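Local coordinates for apoptosis regulator ced-9 (Caenorhabditis elegans, PDB 1OHU), which restrains programmed cell death in the worm by sequestering the cell death activator CED-4 until EGL-1 binds and releases it, at residues Trp6-Pro9 / Arg10-Ile13; Gly15-Val18 / Asp19-His23; Gly41-Pro44 / Glu45-Met48; Trp154-Phe157 / Met158-Lys162. The protein carries 3 engineered substitutions. All coordinates share one frame; numbering follows the deposited sequence.

Contact 1: Trp6-Pro9 / Arg10-Ile13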
ATOM      1  N   TRP A   6      13.743  -7.897   5.762  1.00 65.73           N
ATOM      2  CA  TRP A   6      12.332  -7.546   5.888  1.00 64.60           C
ATOM      3  C   TRP A   6      11.830  -8.130   7.204  1.00 64.27           C
ATOM      4  O   TRP A   6      10.674  -7.939   7.595  1.00 62.64           O
ATOM      5  CB  TRP A   6      11.535  -8.113   4.707  1.00 63.80           C
ATOM      6  CG  TRP A   6      11.634  -9.605   4.552  1.00 63.89           C
ATOM      7  CD1 TRP A   6      10.924 -10.554   5.234  1.00 63.23           C
ATOM      8  CD2 TRP A   6      12.511 -10.317   3.670  1.00 63.67           C
ATOM      9  NE1 TRP A   6      11.306 -11.812   4.830  1.00 63.26           N
ATOM     10  CE2 TRP A   6      12.279 -11.695   3.872  1.00 63.71           C
ATOM     11  CE3 TRP A   6      13.474  -9.922   2.729  1.00 63.31           C
ATOM     12  CZ2 TRP A   6      12.973 -12.685   3.165  1.00 64.59           C
ATOM     13  CZ3 TRP A   6      14.164 -10.905   2.025  1.00 64.20           C
ATOM     14  CH2 TRP A   6      13.909 -12.271   2.249  1.00 64.36           C
ATOM     15  N   GLU A   7      12.731  -8.838   7.883  1.00 64.20           N
ATOM     16  CA  GLU A   7      12.443  -9.467   9.163  1.00 63.67           C
ATOM     17  C   GLU A   7      12.706  -8.512  10.326  1.00 62.51           C
ATOM     18  O   GLU A   7      12.260  -8.754  11.446  1.00 61.99           O
ATOM     19  CB  GLU A   7      13.282 -10.738   9.310  1.00 64.05           C
ATOM     20  CG  GLU A   7      12.766 -11.896   8.470  1.00 64.72           C
ATOM     21  CD  GLU A   7      13.741 -13.053   8.394  1.00 66.80           C
ATOM     22  OE1 GLU A   7      14.311 -13.429   9.440  1.00 67.70           O
ATOM     23  OE2 GLU A   7      13.929 -13.595   7.285  1.00 67.02           O
ATOM     24  N   GLU A   8      13.428  -7.427  10.056  1.00 62.18           N
ATOM     25  CA  GLU A   8      13.722  -6.434  11.086  1.00 61.33           C
ATOM     26  C   GLU A   8      12.401  -5.857  11.572  1.00 60.57           C
ATOM     27  O   GLU A   8      11.473  -5.665  10.785  1.00 61.33           O
ATOM     28  CB  GLU A   8      14.579  -5.292  10.530  1.00 62.24           C
ATOM     29  CG  GLU A   8      15.951  -5.691  10.020  1.00 63.82           C
ATOM     30  CD  GLU A   8      16.792  -4.490   9.603  1.00 64.90           C
ATOM     31  OE1 GLU A   8      17.904  -4.696   9.072  1.00 65.56           O
ATOM     32  OE2 GLU A   8      16.347  -3.340   9.808  1.00 65.05           O
ATOM     33  N   PRO A   9      12.299  -5.564  12.875  1.00 59.03           N
ATOM     34  CA  PRO A   9      11.064  -5.002  13.426  1.00 56.82           C
ATOM     35  C   PRO A   9      10.853  -3.596  12.876  1.00 54.50           C
ATOM     36  O   PRO A   9       9.726  -3.104  12.802  1.00 55.04           O
ATOM     37  CB  PRO A   9      11.338  -4.994  14.923  1.00 58.26           C
ATOM     38  CG  PRO A   9      12.807  -4.671  14.969  1.00 59.20           C
ATOM     39  CD  PRO A   9      13.362  -5.592  13.897  1.00 59.21           C
ATOM     40  N   ARG A  10      11.958  -2.964  12.489  1.00 51.31           N
ATOM     41  CA  ARG A  10      11.955  -1.609  11.946  1.00 47.61           C
ATOM     42  C   ARG A  10      11.219  -1.542  10.607  1.00 45.85           C
ATOM     43  O   ARG A  10      10.657  -0.506  10.252  1.00 46.09           O
ATOM     44  CB  ARG A  10      13.400  -1.130  11.758  1.00 46.15           C
ATOM     45  CG  ARG A  10      13.551   0.363  11.531  1.00 45.30           C
ATOM     46  CD  ARG A  10      15.014   0.744  11.327  1.00 43.54           C
ATOM     47  NE  ARG A  10      15.551   0.207  10.076  1.00 41.70           N
ATOM     48  CZ  ARG A  10      15.298   0.721   8.878  1.00 40.65           C
ATOM     49  NH1 ARG A  10      14.526   1.793   8.768  1.00 39.83           N
ATOM     50  NH2 ARG A  10      15.802   0.158   7.787  1.00 39.47           N
ATOM     51  N   LEU A  11      11.221  -2.654   9.876  1.00 42.13           N
ATOM     52  CA  LEU A  11      10.575  -2.709   8.572  1.00 40.50           C
ATOM     53  C   LEU A  11       9.324  -3.584   8.511  1.00 38.81           C
ATOM     54  O   LEU A  11       8.923  -4.011   7.426  1.00 37.77           O
ATOM     55  CB  LEU A  11      11.576  -3.191   7.518  1.00 39.76           C
ATOM     56  CG  LEU A  11      12.844  -2.346   7.367  1.00 41.32           C
ATOM     57  CD1 LEU A  11      13.745  -2.960   6.305  1.00 42.70           C
ATOM     58  CD2 LEU A  11      12.471  -0.921   6.995  1.00 42.45           C
ATOM     59  N   ASP A  12       8.705  -3.860   9.656  1.00 37.48           N
ATOM     60  CA  ASP A  12       7.501  -4.686   9.642  1.00 37.18           C
ATOM     61  C   ASP A  12       6.547  -4.108   8.614  1.00 36.43           C
ATOM     62  O   ASP A  12       6.408  -2.892   8.497  1.00 34.39           O
ATOM     63  CB  ASP A  12       6.818  -4.708  11.013  1.00 36.38           C
ATOM     64  CG  ASP A  12       7.602  -5.499  12.038  1.00 37.89           C
ATOM     65  OD1 ASP A  12       8.083  -6.601  11.698  1.00 37.96           O
ATOM     66  OD2 ASP A  12       7.729  -5.026  13.186  1.00 41.03           O
ATOM     67  N   ILE A  13       5.900  -4.987   7.861  1.00 36.24           N
ATOM     68  CA  ILE A  13       4.967  -4.560   6.841  1.00 36.67           C
ATOM     69  C   ILE A  13       3.893  -3.614   7.382  1.00 35.40           C
ATOM     70  O   ILE A  13       3.522  -2.659   6.710  1.00 35.87           O
ATOM     71  CB  ILE A  13       4.324  -5.795   6.147  1.00 37.73           C
ATOM     72  CG1 ILE A  13       4.861  -5.904   4.718  1.00 38.64           C
ATOM     73  CG2 ILE A  13       2.806  -5.717   6.165  1.00 41.34           C
ATOM     74  CD1 ILE A  13       4.724  -4.639   3.891  1.00 33.63           C
TER

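Contact 2: Gly15-Val18 / Asp19-His23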
ATOM      1  N   GLY A  15       4.058  -1.289   9.408  1.00 29.05           N
ATOM      2  CA  GLY A  15       4.549   0.075   9.429  1.00 28.68           C
ATOM      3  C   GLY A  15       4.341   0.790   8.110  1.00 29.11           C
ATOM      4  O   GLY A  15       3.975   1.963   8.090  1.00 30.86           O
ATOM      5  N   PHE A  16       4.575   0.092   7.004  1.00 30.02           N
ATOM      6  CA  PHE A  16       4.393   0.703   5.689  1.00 29.33           C
ATOM      7  C   PHE A  16       2.912   0.931   5.403  1.00 28.56           C
ATOM      8  O   PHE A  16       2.514   1.994   4.916  1.00 27.58           O
ATOM      9  CB  PHE A  16       4.974  -0.187   4.581  1.00 31.57           C
ATOM     10  CG  PHE A  16       6.473  -0.302   4.608  1.00 34.49           C
ATOM     11  CD1 PHE A  16       7.107  -1.116   5.542  1.00 35.02           C
ATOM     12  CD2 PHE A  16       7.252   0.404   3.693  1.00 34.85           C
ATOM     13  CE1 PHE A  16       8.496  -1.226   5.566  1.00 36.81           C
ATOM     14  CE2 PHE A  16       8.641   0.303   3.707  1.00 36.53           C
ATOM     15  CZ  PHE A  16       9.266  -0.514   4.645  1.00 36.37           C
ATOM     16  N   VAL A  17       2.096  -0.073   5.703  1.00 26.35           N
ATOM     17  CA  VAL A  17       0.664   0.025   5.448  1.00 24.36           C
ATOM     18  C   VAL A  17       0.042   1.162   6.254  1.00 23.89           C
ATOM     19  O   VAL A  17      -0.698   1.977   5.710  1.00 24.46           O
ATOM     20  CB  VAL A  17      -0.052  -1.295   5.772  1.00 22.67           C
ATOM     21  CG1 VAL A  17      -1.507  -1.207   5.338  1.00 21.30           C
ATOM     22  CG2 VAL A  17       0.640  -2.456   5.071  1.00 22.76           C
ATOM     23  N   VAL A  18       0.347   1.222   7.546  1.00 23.23           N
ATOM     24  CA  VAL A  18      -0.180   2.277   8.400  1.00 23.88           C
ATOM     25  C   VAL A  18       0.281   3.657   7.960  1.00 24.62           C
ATOM     26  O   VAL A  18      -0.525   4.578   7.837  1.00 24.14           O
ATOM     27  CB  VAL A  18       0.252   2.099   9.865  1.00 24.40           C
ATOM     28  CG1 VAL A  18      -0.126   3.340  10.674  1.00 22.70           C
ATOM     29  CG2 VAL A  18      -0.415   0.880  10.447  1.00 25.83           C
ATOM     30  N   ASP A  19       1.583   3.803   7.734  1.00 25.51           N
ATOM     31  CA  ASP A  19       2.117   5.090   7.325  1.00 24.28           C
ATOM     32  C   ASP A  19       1.574   5.534   5.986  1.00 23.37           C
ATOM     33  O   ASP A  19       1.353   6.726   5.768  1.00 24.19           O
ATOM     34  CB  ASP A  19       3.644   5.049   7.256  1.00 28.18           C
ATOM     35  CG  ASP A  19       4.235   6.397   6.885  1.00 31.27           C
ATOM     36  OD1 ASP A  19       4.455   6.651   5.681  1.00 30.19           O
ATOM     37  OD2 ASP A  19       4.453   7.217   7.802  1.00 33.81           O
ATOM     38  N   TYR A  20       1.368   4.590   5.075  1.00 22.53           N
ATOM     39  CA  TYR A  20       0.864   4.971   3.766  1.00 22.93           C
ATOM     40  C   TYR A  20      -0.626   5.315   3.841  1.00 22.36           C
ATOM     41  O   TYR A  20      -1.073   6.302   3.250  1.00 23.45           O
ATOM     42  CB  TYR A  20       1.089   3.870   2.732  1.00 21.57           C
ATOM     43  CG  TYR A  20       0.758   4.363   1.338  1.00 23.34           C
ATOM     44  CD1 TYR A  20       1.617   5.229   0.667  1.00 23.69           C
ATOM     45  CD2 TYR A  20      -0.461   4.051   0.738  1.00 23.15           C
ATOM     46  CE1 TYR A  20       1.270   5.784  -0.563  1.00 24.70           C
ATOM     47  CE2 TYR A  20      -0.819   4.597  -0.490  1.00 25.19           C
ATOM     48  CZ  TYR A  20       0.053   5.469  -1.133  1.00 26.50           C
ATOM     49  OH  TYR A  20      -0.309   6.055  -2.319  1.00 26.08           O
ATOM     50  N   PHE A  21      -1.390   4.504   4.568  1.00 21.82           N
ATOM     51  CA  PHE A  21      -2.819   4.753   4.726  1.00 23.48           C
ATOM     52  C   PHE A  21      -2.999   6.145   5.332  1.00 23.85           C
ATOM     53  O   PHE A  21      -3.748   6.968   4.815  1.00 24.37           O
ATOM     54  CB  PHE A  21      -3.444   3.691   5.644  1.00 22.23           C
ATOM     55  CG  PHE A  21      -3.886   2.426   4.928  1.00 21.48           C
ATOM     56  CD1 PHE A  21      -3.117   1.871   3.908  1.00 19.52           C
ATOM     57  CD2 PHE A  21      -5.056   1.763   5.317  1.00 20.63           C
ATOM     58  CE1 PHE A  21      -3.501   0.675   3.284  1.00 17.88           C
ATOM     59  CE2 PHE A  21      -5.448   0.571   4.704  1.00 19.97           C
ATOM     60  CZ  PHE A  21      -4.665   0.026   3.683  1.00 19.71           C
ATOM     61  N   THR A  22      -2.293   6.409   6.424  1.00 23.93           N
ATOM     62  CA  THR A  22      -2.374   7.704   7.091  1.00 24.62           C
ATOM     63  C   THR A  22      -2.074   8.861   6.128  1.00 24.63           C
ATOM     64  O   THR A  22      -2.798   9.857   6.089  1.00 24.07           O
ATOM     65  CB  THR A  22      -1.387   7.756   8.263  1.00 25.05           C
ATOM     66  OG1 THR A  22      -1.688   6.697   9.178  1.00 26.03           O
ATOM     67  CG2 THR A  22      -1.477   9.079   8.981  1.00 22.96           C
ATOM     68  N   HIS A  23      -1.009   8.713   5.348  1.00 26.82           N
ATOM     69  CA  HIS A  23      -0.592   9.729   4.394  1.00 26.90           C
ATOM     70  C   HIS A  23      -1.587   9.920   3.250  1.00 25.99           C
ATOM     71  O   HIS A  23      -1.916  11.050   2.884  1.00 27.85           O
ATOM     72  CB  HIS A  23       0.778   9.369   3.823  1.00 27.05           C
ATOM     73  CG  HIS A  23       1.179  10.206   2.652  1.00 30.05           C
ATOM     74  ND1 HIS A  23       1.518  11.538   2.769  1.00 31.88           N
ATOM     75  CD2 HIS A  23       1.249   9.912   1.332  1.00 30.01           C
ATOM     76  CE1 HIS A  23       1.780  12.027   1.570  1.00 30.85           C
ATOM     77  NE2 HIS A  23       1.622  11.062   0.681  1.00 29.21           N
TER

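Contact 3: Gly41-Pro44 / Glu45-Met48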
ATOM      1  N   GLY A  41       8.406   4.815  14.639  1.00 48.29           N
ATOM      2  CA  GLY A  41       8.130   6.078  13.986  1.00 46.20           C
ATOM      3  C   GLY A  41       8.362   5.949  12.493  1.00 45.54           C
ATOM      4  O   GLY A  41       8.695   4.868  11.997  1.00 44.29           O
ATOM      5  N   VAL A  42       8.187   7.050  11.770  1.00 44.57           N
ATOM      6  CA  VAL A  42       8.383   7.038  10.327  1.00 43.59           C
ATOM      7  C   VAL A  42       9.795   6.616   9.940  1.00 44.92           C
ATOM      8  O   VAL A  42      10.780   7.126  10.472  1.00 44.65           O
ATOM      9  CB  VAL A  42       8.099   8.422   9.712  1.00 41.66           C
ATOM     10  CG1 VAL A  42       8.350   8.382   8.214  1.00 40.63           C
ATOM     11  CG2 VAL A  42       6.666   8.841   9.997  1.00 39.18           C
ATOM     12  N   GLN A  43       9.876   5.666   9.015  1.00 46.04           N
ATOM     13  CA  GLN A  43      11.149   5.171   8.523  1.00 46.73           C
ATOM     14  C   GLN A  43      11.380   5.732   7.129  1.00 47.66           C
ATOM     15  O   GLN A  43      10.428   5.993   6.393  1.00 46.75           O
ATOM     16  CB  GLN A  43      11.144   3.637   8.462  1.00 47.34           C
ATOM     17  CG  GLN A  43      10.940   2.958   9.805  1.00 47.44           C
ATOM     18  CD  GLN A  43      11.955   3.416  10.831  1.00 46.26           C
ATOM     19  OE1 GLN A  43      13.159   3.277  10.627  1.00 47.99           O
ATOM     20  NE2 GLN A  43      11.477   3.968  11.938  1.00 44.08           N
ATOM     21  N   PRO A  44      12.650   5.933   6.746  1.00 47.85           N
ATOM     22  CA  PRO A  44      12.916   6.468   5.408  1.00 47.23           C
ATOM     23  C   PRO A  44      12.309   5.584   4.317  1.00 46.75           C
ATOM     24  O   PRO A  44      11.950   6.071   3.245  1.00 45.86           O
ATOM     25  CB  PRO A  44      14.450   6.535   5.357  1.00 47.21           C
ATOM     26  CG  PRO A  44      14.889   5.515   6.373  1.00 48.37           C
ATOM     27  CD  PRO A  44      13.904   5.714   7.488  1.00 47.97           C
ATOM     28  N   GLU A  45      12.186   4.288   4.597  1.00 46.44           N
ATOM     29  CA  GLU A  45      11.594   3.367   3.635  1.00 47.06           C
ATOM     30  C   GLU A  45      10.101   3.656   3.497  1.00 46.50           C
ATOM     31  O   GLU A  45       9.494   3.324   2.476  1.00 46.12           O
ATOM     32  CB  GLU A  45      11.790   1.910   4.063  1.00 48.14           C
ATOM     33  CG  GLU A  45      13.222   1.396   3.967  1.00 51.61           C
ATOM     34  CD  GLU A  45      14.091   1.831   5.136  1.00 53.19           C
ATOM     35  OE1 GLU A  45      15.277   1.437   5.166  1.00 55.52           O
ATOM     36  OE2 GLU A  45      13.595   2.560   6.022  1.00 52.75           O
ATOM     37  N   HIS A  46       9.515   4.261   4.529  1.00 44.75           N
ATOM     38  CA  HIS A  46       8.098   4.622   4.509  1.00 43.38           C
ATOM     39  C   HIS A  46       7.949   5.807   3.562  1.00 43.20           C
ATOM     40  O   HIS A  46       7.070   5.834   2.700  1.00 41.74           O
ATOM     41  CB  HIS A  46       7.604   5.070   5.893  1.00 41.59           C
ATOM     42  CG  HIS A  46       7.596   3.993   6.930  1.00 37.99           C
ATOM     43  ND1 HIS A  46       7.533   2.653   6.619  1.00 39.89           N
ATOM     44  CD2 HIS A  46       7.569   4.066   8.283  1.00 36.61           C
ATOM     45  CE1 HIS A  46       7.466   1.946   7.734  1.00 37.73           C
ATOM     46  NE2 HIS A  46       7.485   2.781   8.756  1.00 37.49           N
ATOM     47  N   GLU A  47       8.820   6.793   3.750  1.00 44.09           N
ATOM     48  CA  GLU A  47       8.810   8.000   2.940  1.00 45.15           C
ATOM     49  C   GLU A  47       9.064   7.704   1.470  1.00 44.68           C
ATOM     50  O   GLU A  47       8.657   8.471   0.595  1.00 43.93           O
ATOM     51  CB  GLU A  47       9.828   8.998   3.493  1.00 47.09           C
ATOM     52  CG  GLU A  47       9.258   9.842   4.626  1.00 51.89           C
ATOM     53  CD  GLU A  47      10.321  10.451   5.522  1.00 55.60           C
ATOM     54  OE1 GLU A  47      11.298  11.031   4.997  1.00 59.95           O
ATOM     55  OE2 GLU A  47      10.172  10.359   6.760  1.00 57.57           O
HETATM   56  N   MSE A  48       9.724   6.583   1.197  1.00 44.40           N
HETATM   57  CA  MSE A  48       9.988   6.187  -0.179  1.00 44.24           C
HETATM   58  C   MSE A  48       8.759   5.462  -0.702  1.00 43.41           C
HETATM   59  O   MSE A  48       8.513   5.431  -1.908  1.00 43.72           O
HETATM   60  CB  MSE A  48      11.207   5.265  -0.257  1.00 45.27           C
HETATM   61  CG  MSE A  48      11.525   4.733  -1.660  1.00 47.98           C
HETATM   62 SE   MSE A  48      11.887   6.087  -3.025  1.00 51.67          SE
HETATM   63  CE  MSE A  48      12.251   7.626  -1.909  1.00 47.12           C
TER

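Contact 4: Trp154-Phe157 / Met158-Lys162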
ATOM      1  N   TRP A 154      14.496  -5.029   0.902  1.00 57.10           N
ATOM      2  CA  TRP A 154      14.176  -3.619   1.079  1.00 57.16           C
ATOM      3  C   TRP A 154      15.307  -2.714   0.609  1.00 58.44           C
ATOM      4  O   TRP A 154      15.068  -1.585   0.182  1.00 59.45           O
ATOM      5  CB  TRP A 154      13.846  -3.326   2.544  1.00 55.39           C
ATOM      6  CG  TRP A 154      12.481  -3.800   2.946  1.00 54.19           C
ATOM      7  CD1 TRP A 154      12.184  -4.788   3.839  1.00 52.90           C
ATOM      8  CD2 TRP A 154      11.224  -3.319   2.447  1.00 53.13           C
ATOM      9  NE1 TRP A 154      10.822  -4.953   3.927  1.00 53.02           N
ATOM     10  CE2 TRP A 154      10.209  -4.065   3.084  1.00 52.71           C
ATOM     11  CE3 TRP A 154      10.858  -2.329   1.523  1.00 52.81           C
ATOM     12  CZ2 TRP A 154       8.848  -3.853   2.827  1.00 52.33           C
ATOM     13  CZ3 TRP A 154       9.501  -2.120   1.266  1.00 51.05           C
ATOM     14  CH2 TRP A 154       8.516  -2.879   1.917  1.00 51.30           C
ATOM     15  N   ASP A 155      16.539  -3.208   0.694  1.00 60.06           N
ATOM     16  CA  ASP A 155      17.702  -2.440   0.266  1.00 61.82           C
ATOM     17  C   ASP A 155      17.637  -2.321  -1.245  1.00 61.66           C
ATOM     18  O   ASP A 155      17.773  -1.234  -1.809  1.00 61.26           O
ATOM     19  CB  ASP A 155      18.980  -3.161   0.681  1.00 65.13           C
ATOM     20  CG  ASP A 155      19.024  -3.439   2.169  1.00 69.11           C
ATOM     21  OD1 ASP A 155      19.148  -2.469   2.951  1.00 71.58           O
ATOM     22  OD2 ASP A 155      18.925  -4.625   2.558  1.00 70.58           O
ATOM     23  N   ASP A 156      17.421  -3.457  -1.894  1.00 62.19           N
ATOM     24  CA  ASP A 156      17.308  -3.508  -3.343  1.00 62.67           C
ATOM     25  C   ASP A 156      16.130  -2.609  -3.734  1.00 62.03           C
ATOM     26  O   ASP A 156      16.120  -1.998  -4.803  1.00 62.14           O
ATOM     27  CB  ASP A 156      17.051  -4.950  -3.781  1.00 64.08           C
ATOM     28  CG  ASP A 156      17.348  -5.177  -5.242  1.00 66.09           C
ATOM     29  OD1 ASP A 156      16.683  -4.554  -6.096  1.00 66.62           O
ATOM     30  OD2 ASP A 156      18.253  -5.984  -5.537  1.00 68.79           O
ATOM     31  N   PHE A 157      15.145  -2.535  -2.841  1.00 60.28           N
ATOM     32  CA  PHE A 157      13.949  -1.720  -3.042  1.00 57.81           C
ATOM     33  C   PHE A 157      14.303  -0.241  -3.139  1.00 55.61           C
ATOM     34  O   PHE A 157      13.895   0.444  -4.078  1.00 53.96           O
ATOM     35  CB  PHE A 157      12.971  -1.940  -1.878  1.00 58.87           C
ATOM     36  CG  PHE A 157      11.822  -0.963  -1.844  1.00 58.73           C
ATOM     37  CD1 PHE A 157      10.764  -1.072  -2.739  1.00 59.05           C
ATOM     38  CD2 PHE A 157      11.799   0.068  -0.907  1.00 58.04           C
ATOM     39  CE1 PHE A 157       9.697  -0.170  -2.700  1.00 58.50           C
ATOM     40  CE2 PHE A 157      10.741   0.973  -0.861  1.00 58.31           C
ATOM     41  CZ  PHE A 157       9.688   0.853  -1.759  1.00 58.31           C
HETATM   42  N   MSE A 158      15.062   0.245  -2.162  1.00 53.50           N
HETATM   43  CA  MSE A 158      15.460   1.644  -2.130  1.00 53.88           C
HETATM   44  C   MSE A 158      16.249   2.061  -3.365  1.00 53.99           C
HETATM   45  O   MSE A 158      16.064   3.164  -3.886  1.00 53.01           O
HETATM   46  CB  MSE A 158      16.278   1.927  -0.869  1.00 53.96           C
HETATM   47  CG  MSE A 158      15.476   1.807   0.418  1.00 54.13           C
HETATM   48 SE   MSE A 158      13.957   3.011   0.465  1.00 54.63          SE
HETATM   49  CE  MSE A 158      14.739   4.520   1.390  1.00 49.90           C
ATOM     50  N   THR A 159      17.127   1.182  -3.830  1.00 54.27           N
ATOM     51  CA  THR A 159      17.932   1.475  -5.009  1.00 55.82           C
ATOM     52  C   THR A 159      17.025   1.713  -6.212  1.00 55.90           C
ATOM     53  O   THR A 159      17.119   2.745  -6.879  1.00 57.76           O
ATOM     54  CB  THR A 159      18.901   0.322  -5.327  1.00 56.38           C
ATOM     55  OG1 THR A 159      19.803   0.143  -4.227  1.00 55.25           O
ATOM     56  CG2 THR A 159      19.694   0.625  -6.597  1.00 55.83           C
ATOM     57  N   LEU A 160      16.149   0.753  -6.487  1.00 55.35           N
ATOM     58  CA  LEU A 160      15.216   0.877  -7.598  1.00 55.04           C
ATOM     59  C   LEU A 160      14.270   2.051  -7.373  1.00 54.52           C
ATOM     60  O   LEU A 160      13.902   2.752  -8.315  1.00 54.71           O
ATOM     61  CB  LEU A 160      14.410  -0.417  -7.767  1.00 55.56           C
ATOM     62  CG  LEU A 160      15.103  -1.614  -8.435  1.00 55.68           C
ATOM     63  CD1 LEU A 160      16.375  -1.972  -7.692  1.00 56.26           C
ATOM     64  CD2 LEU A 160      14.150  -2.800  -8.465  1.00 54.26           C
ATOM     65  N   GLY A 161      13.886   2.265  -6.120  1.00 54.69           N
ATOM     66  CA  GLY A 161      12.986   3.356  -5.793  1.00 55.85           C
ATOM     67  C   GLY A 161      13.503   4.738  -6.151  1.00 57.04           C
ATOM     68  O   GLY A 161      12.836   5.490  -6.859  1.00 57.52           O
ATOM     69  N   LYS A 162      14.689   5.083  -5.659  1.00 58.87           N
ATOM     70  CA  LYS A 162      15.276   6.389  -5.938  1.00 59.86           C
ATOM     71  C   LYS A 162      15.350   6.622  -7.438  1.00 60.74           C
ATOM     72  O   LYS A 162      15.198   7.747  -7.905  1.00 61.11           O
ATOM     73  CB  LYS A 162      16.665   6.485  -5.326  1.00 59.58           C
TER

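Contact 1: Trp6-Pro9 / Arg10-Ile13
The side chains of Glu8 and Arg10 lie next to each other on a tight bend of the chain and point the same way. Arg10 CB starts near the Pro9 carbonyl carbon. The chain then runs out straight, with CG anti to the backbone N, and bends at the third torsion (chi3 67°). That bend brings NE near the carboxylate of Glu8. Arg10 NE and Glu8 OE2 form a long salt bridge of 3.6 Å, and the two charged planes are 65° apart. Leu11 CD2 lies over one guanidinium face, toward its rim and 3.4 Å above the plane. The tip goes to other partners: NH1 bonds Gln43 OE1 and NH2 makes a salt bridge with Glu45 OE1. The backbone forms successive beta turns ahead of helix 13-27, which carries the predicted BH4 motif; the chain is the helical Bcl-2 family core of a longer protein. In the first turn Leu11 N donates to Glu8 O at 3.2 Å, from above the carbonyl plane. In the second the bond from Asp12 N to Pro9 O is weak, at 3.4 Å. Asp12 CG is anti to its own carbonyl carbon (chi1 -71°), which turns the carboxylate back over Pro9. Asp12 OD2 stands 3.3 Å from Pro9 CA and 2.8 Å from Pro9 O. Both oxygens are acceptors, and this crowding may raise the pKa of the acid. An alanine here has no carboxylate to lie against Pro9 CA, and that side of the turn is likely to be left less filled. Trp6 and Leu11 both touch Trp154 of helix 154-172.

Contact 2: Gly15-Val18 / Asp19-His23
Val17 and Phe21 sit one turn apart on helix 13-27, which holds the predicted BH4 motif of this Bcl-2 family fold, and their side chains point the same way. Val17 CG1 makes a CH-pi contact over one face of the Phe21 ring, 3.8 Å from the centroid. The methyl is displaced toward the rim, and its closest approach is 3.4 Å from Val17 CG1 to Phe21 CE1. This methyl is anti to the backbone N (chi1 -173°), which sends it along the helix toward the ring. An alanine in place of Phe21 would probably leave Val17 CG1 without its aromatic face and open a gap toward helices 101-118 and 128-144. Phe132 of helix 128-144 meets both Val17 and Phe21, and Ala115 of helix 101-118 also touches Phe21. On another side of the helix Asp19 forms a salt bridge with Arg50 of helix 44-71. The underlying backbone is regular: Asp19 N, Tyr20 N and Phe21 N each donate to the carbonyl four residues back. Val18 O accepts twice from Thr22. Thr22 OG1 reaches Val18 O at 2.8 Å and Thr22 N reaches it at 2.9 Å, from opposite faces of the carbonyl plane.

Contact 3: Gly41-Pro44 / Glu45-Met48
Gln43 O receives two backbone N-H groups, His46 N at 2.7 Å and Glu47 N at 3.2 Å, as the loop passes into helix 44-71. Gln43 is the N-cap residue of this helix in the Bcl-2 fold, and Pro44 fills the first helical position. The bond from Glu47 N lies in the carbonyl plane of Gln43, whereas His46 N comes from above it. One residue on, Met48 N reaches Pro44 O in a weak bond.

The side chains of Gln43 and His46 run alongside each other. Gln43 CB lies over one face of the imidazole, 3.7 Å from the ring centroid and 16° off its normal, a CH-pi contact. The Gln43 amide stands almost at a right angle to that ring. At the ring edge, near its plane, are Gly41 O and Val42 CA. The ring also meets Phe16 of helix 13-27 edge-to-face.

Glu45 lies beside the Pro44 ring. Its chain folds at the second torsion (chi2 80°), so that OE2 comes back to 3.2 Å from Pro44 CG. The other carboxylate oxygen, Glu45 OE1, pairs with Arg10, which also bonds Gln43 OE1. The cap residue and the start of the helix are thus tied to the segment ahead of helix 13-27 by one arginine. Across the outer side, Val42 and Glu47 cross at about a right angle, and Val42 CG1 is 3.1 Å from Glu47 OE2. The Gln43 amide is further fixed at its nitrogen: NE2 donates to Gly41 O at 2.9 Å, with the acceptor in the amide plane and the donor above the carbonyl plane.

Contact 4: Trp154-Phe157 / Met158-Lys162
Phe157 and Met158 cross at a slant, with the selenium of the selenomethionine beside the phenyl ring. Met158 SE is 3.9 Å from Phe157 CD2 and 5.0 Å from the ring centroid, at 67° from the ring normal. This is an oblique Met-aromatic contact, not one squarely over the face. The bend at the second torsion of Met158 (chi2 -59°) sets the selenium beside the Phe157 ring. Its CG passes 3.4 Å from Trp154 O.

Trp154 approaches the same phenyl ring differently. Trp154 CZ3 sits 3.8 Å above the plane of Phe157, over the ring centre. Phe157 CD2 lies in turn at the edge of the indole, in its plane. The phenyl ring therefore has the CZ3 corner of the indole over one face and the selenium at a slant. Trp154 also stacks on Phe16 of helix 13-27, and Phe157 and Met158 both touch Met48 of helix 44-71.

The backbone bonds repeat at four residues. Met158 N donates to Trp154 O, and Gly161 N to Phe157 O at 2.7 Å. Thr159 N donates to Asp155 O at 3.2 Å, and Thr159 OG1 adds a weak bond to the same oxygen. These residues belong to the inferred BH2 motif, and the arrangement is the start of helix 154-172 packing its aromatic side onto the helical bundle of the Bcl-2 fold.

How the contacts relate
Contact 2 is the buried member of the set and contact 1 lies at the surface; contacts 3 and 4 are partly buried. Contacts 2 and 4 are runs of regular helix, where a methyl over a ring (contact 2) and a selenium beside one (contact 4) carry the side-chain packing. Contacts 1 and 3 are a turn and a helix start, where charges and amides do more of the work. Arg10 joins these two, through Gln43 and Glu45. Trp154 of contact 4 meets contact 1 at Trp6 and Leu11 and contact 2 at Phe16. His46 links contact 3 to contact 2, and Met48 links it to contact 4. Together they bring the N-terminal segment, helix 13-27, helix 44-71 and helix 154-172 into touch.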